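Local coordinates for RmpA (Streptococcus mutans, PDB 3BJV), which probably serves as the enzyme IIA component of a phosphotransferase system that phosphorylates ascorbate during its uptake, at residues A[54-59]-A[90-95]; A[64-69]-A[101-106]; A[80-85]-A[97-102]. All coordinates share one frame; numbering follows the deposited sequence.

Interaction 1 (A[54-59]-A[90-95]); sequences YGPYYI and TFTDGK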
ATOM      1  N   TYR A  54      -9.276  12.964  10.135  1.00 18.54           N
ATOM      2  CA  TYR A  54      -7.967  12.310  10.267  1.00 19.39           C
ATOM      3  C   TYR A  54      -6.878  12.997   9.484  1.00 19.32           C
ATOM      4  O   TYR A  54      -5.722  12.709   9.698  1.00 21.14           O
ATOM      5  CB  TYR A  54      -8.049  10.841   9.840  1.00 19.87           C
ATOM      6  CG  TYR A  54      -8.654   9.910  10.875  1.00 19.28           C
ATOM      7  CD1 TYR A  54      -7.845   9.358  11.870  1.00 21.11           C
ATOM      8  CD2 TYR A  54     -10.019   9.553  10.845  1.00 15.38           C
ATOM      9  CE1 TYR A  54      -8.372   8.491  12.837  1.00 20.24           C
ATOM     10  CE2 TYR A  54     -10.564   8.699  11.807  1.00 16.51           C
ATOM     11  CZ  TYR A  54      -9.714   8.170  12.802  1.00 20.37           C
ATOM     12  OH  TYR A  54     -10.152   7.308  13.784  1.00 22.54           O
ATOM     13  N   GLY A  55      -7.237  13.910   8.588  1.00 18.75           N
ATOM     14  CA  GLY A  55      -6.329  14.364   7.528  1.00 17.04           C
ATOM     15  C   GLY A  55      -6.324  13.401   6.331  1.00 15.85           C
ATOM     16  O   GLY A  55      -6.815  12.288   6.415  1.00 14.45           O
ATOM     17  N   PRO A  56      -5.742  13.829   5.209  1.00 15.38           N
ATOM     18  CA  PRO A  56      -5.643  12.960   4.031  1.00 14.58           C
ATOM     19  C   PRO A  56      -4.864  11.731   4.419  1.00 13.86           C
ATOM     20  O   PRO A  56      -3.795  11.848   4.959  1.00 14.63           O
ATOM     21  CB  PRO A  56      -4.797  13.786   3.037  1.00 15.12           C
ATOM     22  CG  PRO A  56      -4.900  15.235   3.491  1.00 14.75           C
ATOM     23  CD  PRO A  56      -5.109  15.153   5.013  1.00 15.79           C
ATOM     24  N   TYR A  57      -5.385  10.549   4.183  1.00 13.20           N
ATOM     25  CA  TYR A  57      -4.624   9.335   4.487  1.00 12.90           C
ATOM     26  C   TYR A  57      -4.306   8.593   3.165  1.00 11.64           C
ATOM     27  O   TYR A  57      -4.115   7.387   3.169  1.00 11.29           O
ATOM     28  CB  TYR A  57      -5.380   8.436   5.524  1.00 13.28           C
ATOM     29  CG  TYR A  57      -6.859   8.286   5.194  1.00 14.12           C
ATOM     30  CD1 TYR A  57      -7.341   7.173   4.492  1.00 10.86           C
ATOM     31  CD2 TYR A  57      -7.768   9.322   5.506  1.00 14.70           C
ATOM     32  CE1 TYR A  57      -8.703   7.056   4.166  1.00  8.04           C
ATOM     33  CE2 TYR A  57      -9.107   9.228   5.142  1.00 14.43           C
ATOM     34  CZ  TYR A  57      -9.563   8.084   4.471  1.00 12.50           C
ATOM     35  OH  TYR A  57     -10.887   8.039   4.098  1.00 13.20           O
ATOM     36  N   TYR A  58      -4.222   9.313   2.035  1.00 11.36           N
ATOM     37  CA  TYR A  58      -4.151   8.622   0.722  1.00 11.31           C
ATOM     38  C   TYR A  58      -3.358   9.363  -0.324  1.00 11.80           C
ATOM     39  O   TYR A  58      -3.476   9.131  -1.505  1.00 12.26           O
ATOM     40  CB  TYR A  58      -5.558   8.323   0.223  1.00 10.47           C
ATOM     41  CG  TYR A  58      -6.528   9.496   0.452  1.00 10.80           C
ATOM     42  CD1 TYR A  58      -6.467  10.680  -0.343  1.00  9.19           C
ATOM     43  CD2 TYR A  58      -7.502   9.421   1.436  1.00  8.04           C
ATOM     44  CE1 TYR A  58      -7.369  11.748  -0.149  1.00  8.25           C
ATOM     45  CE2 TYR A  58      -8.398  10.484   1.643  1.00 12.33           C
ATOM     46  CZ  TYR A  58      -8.334  11.636   0.865  1.00 12.10           C
ATOM     47  OH  TYR A  58      -9.241  12.667   1.130  1.00 11.80           O
ATOM     48  N   ILE A  59      -2.513  10.263   0.103  1.00 13.58           N
ATOM     49  CA  ILE A  59      -1.716  11.001  -0.842  1.00 14.34           C
ATOM     50  C   ILE A  59      -0.373  10.300  -0.872  1.00 15.94           C
ATOM     51  O   ILE A  59       0.534  10.698  -0.156  1.00 15.20           O
ATOM     52  CB  ILE A  59      -1.638  12.520  -0.451  1.00 14.00           C
ATOM     53  CG1 ILE A  59      -3.055  13.139  -0.487  1.00 14.91           C
ATOM     54  CG2 ILE A  59      -0.713  13.264  -1.397  1.00 14.71           C
ATOM     55  CD1 ILE A  59      -3.194  14.524  -0.008  1.00 14.47           C
ATOM     56  N   THR A  90      -5.304  22.091  -3.162  1.00 13.23           N
ATOM     57  CA  THR A  90      -4.515  21.876  -1.961  1.00 13.78           C
ATOM     58  C   THR A  90      -5.331  21.113  -0.927  1.00 15.15           C
ATOM     59  O   THR A  90      -6.430  21.526  -0.586  1.00 16.29           O
ATOM     60  CB  THR A  90      -4.025  23.204  -1.374  1.00 14.02           C
ATOM     61  OG1 THR A  90      -3.440  24.013  -2.415  1.00 14.62           O
ATOM     62  CG2 THR A  90      -2.971  22.957  -0.321  1.00 12.19           C
ATOM     63  N   PHE A  91      -4.839  19.973  -0.477  1.00 15.88           N
ATOM     64  CA  PHE A  91      -5.492  19.246   0.633  1.00 19.21           C
ATOM     65  C   PHE A  91      -5.148  19.831   2.021  1.00 21.17           C
ATOM     66  O   PHE A  91      -4.294  20.711   2.126  1.00 23.05           O
ATOM     67  CB  PHE A  91      -5.174  17.742   0.564  1.00 18.34           C
ATOM     68  CG  PHE A  91      -6.088  16.979  -0.358  1.00 17.84           C
ATOM     69  CD1 PHE A  91      -6.036  17.174  -1.744  1.00 17.28           C
ATOM     70  CD2 PHE A  91      -7.039  16.102   0.157  1.00 15.81           C
ATOM     71  CE1 PHE A  91      -6.914  16.467  -2.608  1.00 18.13           C
ATOM     72  CE2 PHE A  91      -7.897  15.390  -0.684  1.00 15.27           C
ATOM     73  CZ  PHE A  91      -7.842  15.572  -2.070  1.00 14.78           C
ATOM     74  N   THR A  92      -5.797  19.366   3.084  1.00 23.36           N
ATOM     75  CA  THR A  92      -5.688  20.054   4.399  1.00 24.96           C
ATOM     76  C   THR A  92      -4.277  20.035   5.008  1.00 26.06           C
ATOM     77  O   THR A  92      -3.955  20.919   5.818  1.00 27.42           O
ATOM     78  CB  THR A  92      -6.760  19.600   5.461  1.00 25.19           C
ATOM     79  OG1 THR A  92      -6.971  18.177   5.403  1.00 26.01           O
ATOM     80  CG2 THR A  92      -8.079  20.290   5.228  1.00 24.39           C
ATOM     81  N   ASP A  93      -3.440  19.071   4.604  1.00 26.24           N
ATOM     82  CA  ASP A  93      -2.056  18.944   5.120  1.00 26.77           C
ATOM     83  C   ASP A  93      -0.994  19.747   4.345  1.00 26.03           C
ATOM     84  O   ASP A  93       0.223  19.496   4.516  1.00 25.90           O
ATOM     85  CB  ASP A  93      -1.630  17.459   5.173  1.00 27.12           C
ATOM     86  CG  ASP A  93      -1.820  16.757   3.852  1.00 30.03           C
ATOM     87  OD1 ASP A  93      -2.231  17.426   2.868  1.00 34.44           O
ATOM     88  OD2 ASP A  93      -1.565  15.535   3.783  1.00 34.16           O
ATOM     89  N   GLY A  94      -1.469  20.654   3.477  1.00 25.34           N
ATOM     90  CA  GLY A  94      -0.632  21.456   2.566  1.00 24.25           C
ATOM     91  C   GLY A  94      -0.243  20.766   1.270  1.00 24.08           C
ATOM     92  O   GLY A  94       0.525  21.294   0.487  1.00 23.53           O
ATOM     93  N   LYS A  95      -0.746  19.560   1.038  1.00 24.08           N
ATOM     94  CA  LYS A  95      -0.312  18.796  -0.134  1.00 23.89           C
ATOM     95  C   LYS A  95      -1.133  19.132  -1.385  1.00 22.26           C
ATOM     96  O   LYS A  95      -2.366  19.238  -1.350  1.00 21.63           O
ATOM     97  CB  LYS A  95      -0.311  17.315   0.183  1.00 23.60           C
ATOM     98  CG  LYS A  95       0.894  16.876   0.996  1.00 26.09           C
ATOM     99  CD  LYS A  95       0.838  15.371   1.369  1.00 28.03           C
ATOM    100  CE  LYS A  95       2.222  14.664   1.195  1.00 36.39           C
ATOM    101  NZ  LYS A  95       2.808  14.700  -0.251  1.00 37.32           N
TER
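Asp93 presses its carboxylate against the ring of Pro56 while its OD1 accepts from the backbone N of Lys95, with 3.2 Å between Asp93 OD1 and Lys95 N. That bond makes an Asx turn that overlaps the end of the type I turn from Phe91 to Gly94. The donor meets OD1 from above the carboxylate plane, 47° out of it. With Asp93 CG standing between its own backbone N and carbonyl carbon (chi1 53°), the acid is folded back over the turn, and the whole carboxylate lies against Pro56 CG, Asp93 OD2 being nearest at 3.4 Å. Thr92 OG1 flanks the same ring, 3.6 Å from Pro56 CD.

Beside these polar groups, Phe91 collects the apolar side chains. Pro56 CG touches Phe91 CB at 3.9 Å, and Ile59 CD1 comes obliquely to the ring, 3.8 Å from Phe91 CG. Tyr58 crosses Phe91 at about a right angle, edge meeting edge, with Tyr58 OH 3.5 Å from Phe91 CE2; that hydroxyl is hydrogen-bonded to Thr51. Trp22 and Val97 also pack on Phe91. Farther along, the bent chain of Lys95 slides past Ile59 in the opposite direction, and Lys95 CD meets Ile59 CG2 at 3.8 Å.

Gly55 leaves helix 42-54 with positive phi, where a CB would jam against the preceding carbonyl O, so glycine is called for. The two loops thus touch without a hydrogen bond between them: the Asx turn and two backbone bonds shape 90-95 internally, and the attachment rests mostly on van der Waals contact, centred on Phe91.

Interaction 2 (A[64-69]-A[101-106]); sequences MAMPHA and LALAAT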
ATOM      1  N   MET A  64      -0.538  13.174  -6.491  1.00 12.96           N
ATOM      2  CA  MET A  64      -1.652  12.235  -6.599  1.00 13.44           C
ATOM      3  C   MET A  64      -2.353  11.866  -5.247  1.00 12.74           C
ATOM      4  O   MET A  64      -1.747  11.942  -4.169  1.00 12.68           O
ATOM      5  CB  MET A  64      -1.222  10.987  -7.395  1.00 14.03           C
ATOM      6  CG  MET A  64      -0.335   9.991  -6.634  1.00 17.62           C
ATOM      7  SD  MET A  64      -1.190   9.013  -5.330  1.00 21.95           S
ATOM      8  CE  MET A  64      -1.920   7.707  -6.316  1.00 19.21           C
ATOM      9  N   ALA A  65      -3.625  11.494  -5.333  1.00 11.26           N
ATOM     10  CA  ALA A  65      -4.390  10.974  -4.225  1.00  9.65           C
ATOM     11  C   ALA A  65      -5.112   9.710  -4.691  1.00  9.99           C
ATOM     12  O   ALA A  65      -5.560   9.642  -5.834  1.00  8.95           O
ATOM     13  CB  ALA A  65      -5.398  12.016  -3.769  1.00  9.21           C
ATOM     14  N   MET A  66      -5.217   8.712  -3.812  1.00 10.23           N
ATOM     15  CA  MET A  66      -6.133   7.582  -4.014  1.00 13.10           C
ATOM     16  C   MET A  66      -7.265   7.575  -2.983  1.00 10.50           C
ATOM     17  O   MET A  66      -7.260   6.759  -2.070  1.00 10.16           O
ATOM     18  CB  MET A  66      -5.393   6.232  -4.022  1.00 11.97           C
ATOM     19  CG  MET A  66      -4.237   6.218  -3.133  1.00 16.35           C
ATOM     20  SD  MET A  66      -3.535   4.587  -2.938  1.00 22.64           S
ATOM     21  CE  MET A  66      -4.821   3.822  -1.885  1.00 20.34           C
ATOM     22  N   PRO A  67      -8.260   8.476  -3.136  1.00  9.74           N
ATOM     23  CA  PRO A  67      -9.317   8.610  -2.118  1.00  8.67           C
ATOM     24  C   PRO A  67     -10.102   7.285  -1.933  1.00  8.02           C
ATOM     25  O   PRO A  67     -10.464   6.627  -2.932  1.00  7.63           O
ATOM     26  CB  PRO A  67     -10.247   9.676  -2.706  1.00  9.04           C
ATOM     27  CG  PRO A  67      -9.561  10.243  -3.900  1.00  8.90           C
ATOM     28  CD  PRO A  67      -8.502   9.306  -4.329  1.00  9.70           C
ATOM     29  N   HIS A  68     -10.299   6.887  -0.683  1.00  6.81           N
ATOM     30  CA  HIS A  68     -11.049   5.679  -0.319  1.00  7.83           C
ATOM     31  C   HIS A  68     -11.525   5.737   1.145  1.00  9.27           C
ATOM     32  O   HIS A  68     -11.148   6.627   1.919  1.00  9.61           O
ATOM     33  CB  HIS A  68     -10.217   4.425  -0.509  1.00  6.80           C
ATOM     34  CG  HIS A  68      -9.035   4.355   0.398  1.00  6.11           C
ATOM     35  ND1 HIS A  68      -7.934   5.174   0.258  1.00  4.16           N
ATOM     36  CD2 HIS A  68      -8.785   3.571   1.468  1.00  5.90           C
ATOM     37  CE1 HIS A  68      -7.061   4.908   1.211  1.00  5.43           C
ATOM     38  NE2 HIS A  68      -7.563   3.951   1.973  1.00  7.95           N
ATOM     39  N   ALA A  69     -12.374   4.782   1.505  1.00 10.72           N
ATOM     40  CA  ALA A  69     -12.850   4.595   2.857  1.00 11.55           C
ATOM     41  C   ALA A  69     -12.884   3.065   3.083  1.00 13.50           C
ATOM     42  O   ALA A  69     -12.557   2.301   2.177  1.00 12.07           O
ATOM     43  CB  ALA A  69     -14.221   5.206   2.991  1.00 10.64           C
ATOM     44  N   LEU A 101      -7.119   8.979  -8.211  1.00  9.95           N
ATOM     45  CA  LEU A 101      -7.489   7.635  -8.519  1.00  9.60           C
ATOM     46  C   LEU A 101      -8.246   7.056  -7.296  1.00 10.53           C
ATOM     47  O   LEU A 101      -7.626   6.634  -6.314  1.00 10.24           O
ATOM     48  CB  LEU A 101      -6.259   6.820  -8.916  1.00  8.68           C
ATOM     49  CG  LEU A 101      -6.453   5.656  -9.903  1.00  7.39           C
ATOM     50  CD1 LEU A 101      -5.074   5.222 -10.480  1.00  8.89           C
ATOM     51  CD2 LEU A 101      -7.144   4.478  -9.202  1.00  2.00           C
ATOM     52  N   ALA A 102      -9.577   7.124  -7.350  1.00  9.97           N
ATOM     53  CA  ALA A 102     -10.434   6.603  -6.291  1.00 10.22           C
ATOM     54  C   ALA A 102     -10.486   5.097  -6.354  1.00 10.67           C
ATOM     55  O   ALA A 102     -10.451   4.488  -7.412  1.00 11.84           O
ATOM     56  CB  ALA A 102     -11.786   7.144  -6.391  1.00  9.43           C
ATOM     57  N   LEU A 103     -10.608   4.504  -5.195  1.00 11.16           N
ATOM     58  CA  LEU A 103     -10.388   3.110  -5.038  1.00 11.14           C
ATOM     59  C   LEU A 103     -11.604   2.605  -4.301  1.00 10.66           C
ATOM     60  O   LEU A 103     -11.931   3.162  -3.228  1.00 11.27           O
ATOM     61  CB  LEU A 103      -9.128   2.978  -4.146  1.00 11.79           C
ATOM     62  CG  LEU A 103      -8.689   1.694  -3.423  1.00 13.14           C
ATOM     63  CD1 LEU A 103      -9.039   0.437  -4.291  1.00 14.56           C
ATOM     64  CD2 LEU A 103      -7.176   1.797  -3.194  1.00 10.39           C
ATOM     65  N   ALA A 104     -12.263   1.568  -4.825  1.00  9.31           N
ATOM     66  CA  ALA A 104     -13.211   0.781  -4.013  1.00  8.76           C
ATOM     67  C   ALA A 104     -12.795  -0.677  -3.872  1.00  9.38           C
ATOM     68  O   ALA A 104     -12.842  -1.421  -4.877  1.00 10.28           O
ATOM     69  CB  ALA A 104     -14.632   0.863  -4.587  1.00  8.29           C
ATOM     70  N   ALA A 105     -12.437  -1.087  -2.647  1.00  9.23           N
ATOM     71  CA  ALA A 105     -12.012  -2.458  -2.338  1.00 11.43           C
ATOM     72  C   ALA A 105     -12.973  -3.168  -1.383  1.00 12.30           C
ATOM     73  O   ALA A 105     -13.400  -2.596  -0.382  1.00 13.54           O
ATOM     74  CB  ALA A 105     -10.567  -2.480  -1.733  1.00 11.50           C
ATOM     75  N   THR A 106     -13.289  -4.421  -1.661  1.00 13.14           N
ATOM     76  CA  THR A 106     -14.257  -5.141  -0.817  1.00 13.80           C
ATOM     77  C   THR A 106     -13.661  -5.703   0.497  1.00 14.72           C
ATOM     78  O   THR A 106     -14.400  -6.190   1.375  1.00 14.97           O
ATOM     79  CB  THR A 106     -14.976  -6.243  -1.596  1.00 13.44           C
ATOM     80  OG1 THR A 106     -14.000  -7.071  -2.253  1.00 14.05           O
ATOM     81  CG2 THR A 106     -15.974  -5.631  -2.616  1.00 10.58           C
TER
HETATM   82  O   HOH W   1     -12.396   0.303   0.052  1.00 11.04           O
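Leu101 makes the first bond to 64-69, its N donating to Ala65 O at 2.9 Å in a nearly straight N-H...O arrangement (169°). Its carbonyl turns back to the same segment: Leu101 O receives a close CA-H contact from Met66 CA at 2.9 Å, and Pro67 CD lies against it too. Ala102 packs its small CB on Ser81, and its CA-H points to Pro67 O, with Ala102 CA 3.4 Å from that oxygen. The next residue uses the same oxygen more strongly, with Leu103 N donating to Pro67 O at 3.1 Å. Pro67 lacks an N-H and so can offer its neighbour only a carbonyl, which serves both partners here.

The side chain of Leu103 extends with CG anti to the backbone N (chi1 165°). It lies beside Met66, pointing the same way, so that Leu103 CD2 meets Met66 CE at 3.4 Å. Leu103 O passes close to His68 CB and accepts a bond from Tyr43 OH. Finally a water bridges the diverging ends, accepting from Ala105 N at 3.0 Å and donating to Ala69 O.

Within 64-69, His68 ND1 donates to Met66 O at 2.9 Å. Met66 O lies in the plane of the imidazole, which fixes the ring's rotation; the ring of His111 also meets that of His68. Leu101 pairs with the last strand residue, Ala65, and the Leu103 bond carries the parallel pairing beyond it. A histidine directly after a proline, in the loop just beyond strand 63-65, is consistent with the phosphorylated-histidine site of type 2 EIIA domains.

Interaction 3 (A[80-85]-A[97-102]); sequences FSLVTL and VQVLLA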
ATOM      1  N   PHE A  80     -12.248   1.174  -9.577  1.00  6.66           N
ATOM      2  CA  PHE A  80     -11.365   2.308  -9.571  1.00  7.32           C
ATOM      3  C   PHE A  80     -11.946   3.386 -10.468  1.00  7.55           C
ATOM      4  O   PHE A  80     -12.646   3.068 -11.405  1.00  5.40           O
ATOM      5  CB  PHE A  80     -10.010   1.950 -10.192  1.00  7.37           C
ATOM      6  CG  PHE A  80      -9.276   0.841  -9.522  1.00  8.53           C
ATOM      7  CD1 PHE A  80      -9.394  -0.473  -9.981  1.00 12.55           C
ATOM      8  CD2 PHE A  80      -8.383   1.107  -8.476  1.00 12.97           C
ATOM      9  CE1 PHE A  80      -8.680  -1.504  -9.376  1.00 13.37           C
ATOM     10  CE2 PHE A  80      -7.622   0.058  -7.873  1.00 12.54           C
ATOM     11  CZ  PHE A  80      -7.766  -1.219  -8.336  1.00 12.06           C
ATOM     12  N   SER A  81     -11.603   4.654 -10.192  1.00  7.97           N
ATOM     13  CA  SER A  81     -11.746   5.710 -11.172  1.00  8.66           C
ATOM     14  C   SER A  81     -10.437   6.540 -11.297  1.00  8.62           C
ATOM     15  O   SER A  81      -9.530   6.422 -10.515  1.00  9.30           O
ATOM     16  CB  SER A  81     -12.893   6.622 -10.796  1.00  9.09           C
ATOM     17  OG  SER A  81     -12.490   7.418  -9.701  1.00 13.98           O
ATOM     18  N   LEU A  82     -10.350   7.358 -12.324  1.00  8.56           N
ATOM     19  CA  LEU A  82      -9.237   8.225 -12.512  1.00  8.49           C
ATOM     20  C   LEU A  82      -9.777   9.538 -13.051  1.00  8.96           C
ATOM     21  O   LEU A  82     -10.509   9.577 -14.072  1.00  8.48           O
ATOM     22  CB  LEU A  82      -8.222   7.607 -13.462  1.00  8.20           C
ATOM     23  CG  LEU A  82      -6.855   8.301 -13.499  1.00  9.02           C
ATOM     24  CD1 LEU A  82      -5.851   7.245 -13.798  1.00 11.95           C
ATOM     25  CD2 LEU A  82      -6.810   9.405 -14.560  1.00  7.28           C
ATOM     26  N   VAL A  83      -9.409  10.605 -12.344  1.00  9.05           N
ATOM     27  CA  VAL A  83      -9.816  11.959 -12.656  1.00  8.27           C
ATOM     28  C   VAL A  83      -8.510  12.783 -12.699  1.00  8.49           C
ATOM     29  O   VAL A  83      -7.661  12.618 -11.813  1.00  8.99           O
ATOM     30  CB  VAL A  83     -10.753  12.497 -11.539  1.00  8.73           C
ATOM     31  CG1 VAL A  83     -10.725  14.047 -11.463  1.00  9.67           C
ATOM     32  CG2 VAL A  83     -12.215  11.970 -11.691  1.00  6.15           C
ATOM     33  N   THR A  84      -8.358  13.663 -13.694  1.00  7.40           N
ATOM     34  CA  THR A  84      -7.250  14.632 -13.733  1.00  6.97           C
ATOM     35  C   THR A  84      -7.852  16.027 -13.702  1.00  8.09           C
ATOM     36  O   THR A  84      -8.885  16.257 -14.282  1.00  8.66           O
ATOM     37  CB  THR A  84      -6.424  14.510 -15.009  1.00  6.94           C
ATOM     38  OG1 THR A  84      -7.268  14.677 -16.147  1.00  7.59           O
ATOM     39  CG2 THR A  84      -5.698  13.125 -15.100  1.00  5.36           C
ATOM     40  N   LEU A  85      -7.244  16.924 -12.950  1.00  9.06           N
ATOM     41  CA  LEU A  85      -7.651  18.339 -12.846  1.00 10.45           C
ATOM     42  C   LEU A  85      -6.815  19.251 -13.779  1.00 11.54           C
ATOM     43  O   LEU A  85      -5.652  18.924 -14.124  1.00 11.37           O
ATOM     44  CB  LEU A  85      -7.479  18.825 -11.373  1.00  9.42           C
ATOM     45  CG  LEU A  85      -8.240  17.988 -10.344  1.00  8.58           C
ATOM     46  CD1 LEU A  85      -7.839  18.406  -9.041  1.00  9.31           C
ATOM     47  CD2 LEU A  85      -9.737  18.230 -10.472  1.00 12.69           C
ATOM     48  N   VAL A  97      -2.561  18.364  -5.225  1.00 16.56           N
ATOM     49  CA  VAL A  97      -3.024  17.198  -5.987  1.00 15.31           C
ATOM     50  C   VAL A  97      -3.561  17.617  -7.304  1.00 14.37           C
ATOM     51  O   VAL A  97      -4.323  18.571  -7.382  1.00 14.34           O
ATOM     52  CB  VAL A  97      -4.148  16.356  -5.241  1.00 15.88           C
ATOM     53  CG1 VAL A  97      -4.667  15.258  -6.121  1.00 13.27           C
ATOM     54  CG2 VAL A  97      -3.568  15.781  -3.917  1.00 16.29           C
ATOM     55  N   GLN A  98      -3.157  16.892  -8.341  1.00 12.84           N
ATOM     56  CA  GLN A  98      -3.708  17.083  -9.665  1.00 12.25           C
ATOM     57  C   GLN A  98      -4.334  15.833 -10.303  1.00 11.26           C
ATOM     58  O   GLN A  98      -5.081  15.933 -11.251  1.00  9.24           O
ATOM     59  CB  GLN A  98      -2.668  17.685 -10.588  1.00 12.01           C
ATOM     60  CG  GLN A  98      -3.362  18.441 -11.691  1.00 16.11           C
ATOM     61  CD  GLN A  98      -2.427  19.331 -12.484  1.00 19.99           C
ATOM     62  OE1 GLN A  98      -2.875  20.083 -13.356  1.00 18.86           O
ATOM     63  NE2 GLN A  98      -1.119  19.273 -12.162  1.00 18.26           N
ATOM     64  N   VAL A  99      -3.996  14.645  -9.790  1.00 12.28           N
ATOM     65  CA  VAL A  99      -4.551  13.387 -10.318  1.00 11.83           C
ATOM     66  C   VAL A  99      -5.210  12.602  -9.186  1.00 11.60           C
ATOM     67  O   VAL A  99      -4.597  12.404  -8.136  1.00 11.55           O
ATOM     68  CB  VAL A  99      -3.494  12.505 -11.029  1.00 12.01           C
ATOM     69  CG1 VAL A  99      -4.157  11.336 -11.739  1.00 10.86           C
ATOM     70  CG2 VAL A  99      -2.651  13.328 -12.015  1.00 13.37           C
ATOM     71  N   LEU A 100      -6.453  12.159  -9.403  1.00 11.08           N
ATOM     72  CA  LEU A 100      -7.155  11.380  -8.383  1.00 10.98           C
ATOM     73  C   LEU A 100      -7.581  10.008  -8.902  1.00 10.52           C
ATOM     74  O   LEU A 100      -8.255   9.886  -9.926  1.00 11.66           O
ATOM     75  CB  LEU A 100      -8.326  12.152  -7.735  1.00 10.62           C
ATOM     76  CG  LEU A 100      -7.949  13.503  -7.179  1.00  9.89           C
ATOM     77  CD1 LEU A 100      -8.442  14.588  -8.124  1.00  9.96           C
ATOM     78  CD2 LEU A 100      -8.595  13.675  -5.833  1.00  9.80           C
ATOM     79  N   LEU A 101      -7.119   8.979  -8.211  1.00  9.95           N
ATOM     80  CA  LEU A 101      -7.489   7.635  -8.519  1.00  9.60           C
ATOM     81  C   LEU A 101      -8.246   7.056  -7.296  1.00 10.53           C
ATOM     82  O   LEU A 101      -7.626   6.634  -6.314  1.00 10.24           O
ATOM     83  CB  LEU A 101      -6.259   6.820  -8.916  1.00  8.68           C
ATOM     84  CG  LEU A 101      -6.453   5.656  -9.903  1.00  7.39           C
ATOM     85  CD1 LEU A 101      -5.074   5.222 -10.480  1.00  8.89           C
ATOM     86  CD2 LEU A 101      -7.144   4.478  -9.202  1.00  2.00           C
ATOM     87  N   ALA A 102      -9.577   7.124  -7.350  1.00  9.97           N
ATOM     88  CA  ALA A 102     -10.434   6.603  -6.291  1.00 10.22           C
ATOM     89  C   ALA A 102     -10.486   5.097  -6.354  1.00 10.67           C
ATOM     90  O   ALA A 102     -10.451   4.488  -7.412  1.00 11.84           O
ATOM     91  CB  ALA A 102     -11.786   7.144  -6.391  1.00  9.43           C
TER
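Val83 and Leu100 form a hydrogen-bonded antiparallel pair at the centre of the mixed sheet of this alpha/beta sandwich. Val83 N donates to Leu100 O at 2.8 Å, and Leu100 N returns an almost straight bond to Val83 O at 2.7 Å (176°). The pairing continues in both directions, with Leu85 N bonded to Gln98 O at 2.9 Å and Ser81 N to Ala102 O at 3.0 Å. Between these bonds, Leu101 CA and Leu82 CA direct C-H groups at Ser81 O and Leu100 O.

Side chains divide between two faces. On one, Val83 and Leu100 lie side by side, and Leu85 reaches obliquely over to Leu100, whose CD1 is 4.0 Å from Leu85 CD1. Helix 22-36 covers this face through Ala25 and Ser29; Ser81 OG bonds to Ser29 O, so the small polar side chain finds its acceptor without leaving the core. On the other face the beta-branched pair Thr84 and Val99 stand together, followed by Leu82 against Leu101. Thr84 OG1 receives the N-H of Gly16, which adds to the backbone bonds joining strand 79-85 to the parallel strand 13-17.

At the far end Phe80 inserts between helices 3-10 and 108-123. CG is anti to the carbonyl carbon (chi1 -59°), and the ring comes obliquely to Leu101, where Phe80 CD2 meets Leu101 CD2 at 3.7 Å.

Interactions 2 and 3 lie in the core, use the same strand 96-104 and share Leu101 and Ala102: one neighbour pairs with it in parallel, the other antiparallel, so the strand is central to the sheet. Both depend on backbone hydrogen bonds, interaction 3 burying more apolar side chains, on both faces. Interaction 1 lies nearer the surface, between two loops, and relies on side-chain contact instead. It still reaches the core: Phe91 and Ile59 pack on Val97 of segment 97-102, while Tyr58 O probably bonds to Met66 N and Tyr57 OH to His68 O, which fastens loop 54-59 to segment 64-69 of interaction 2.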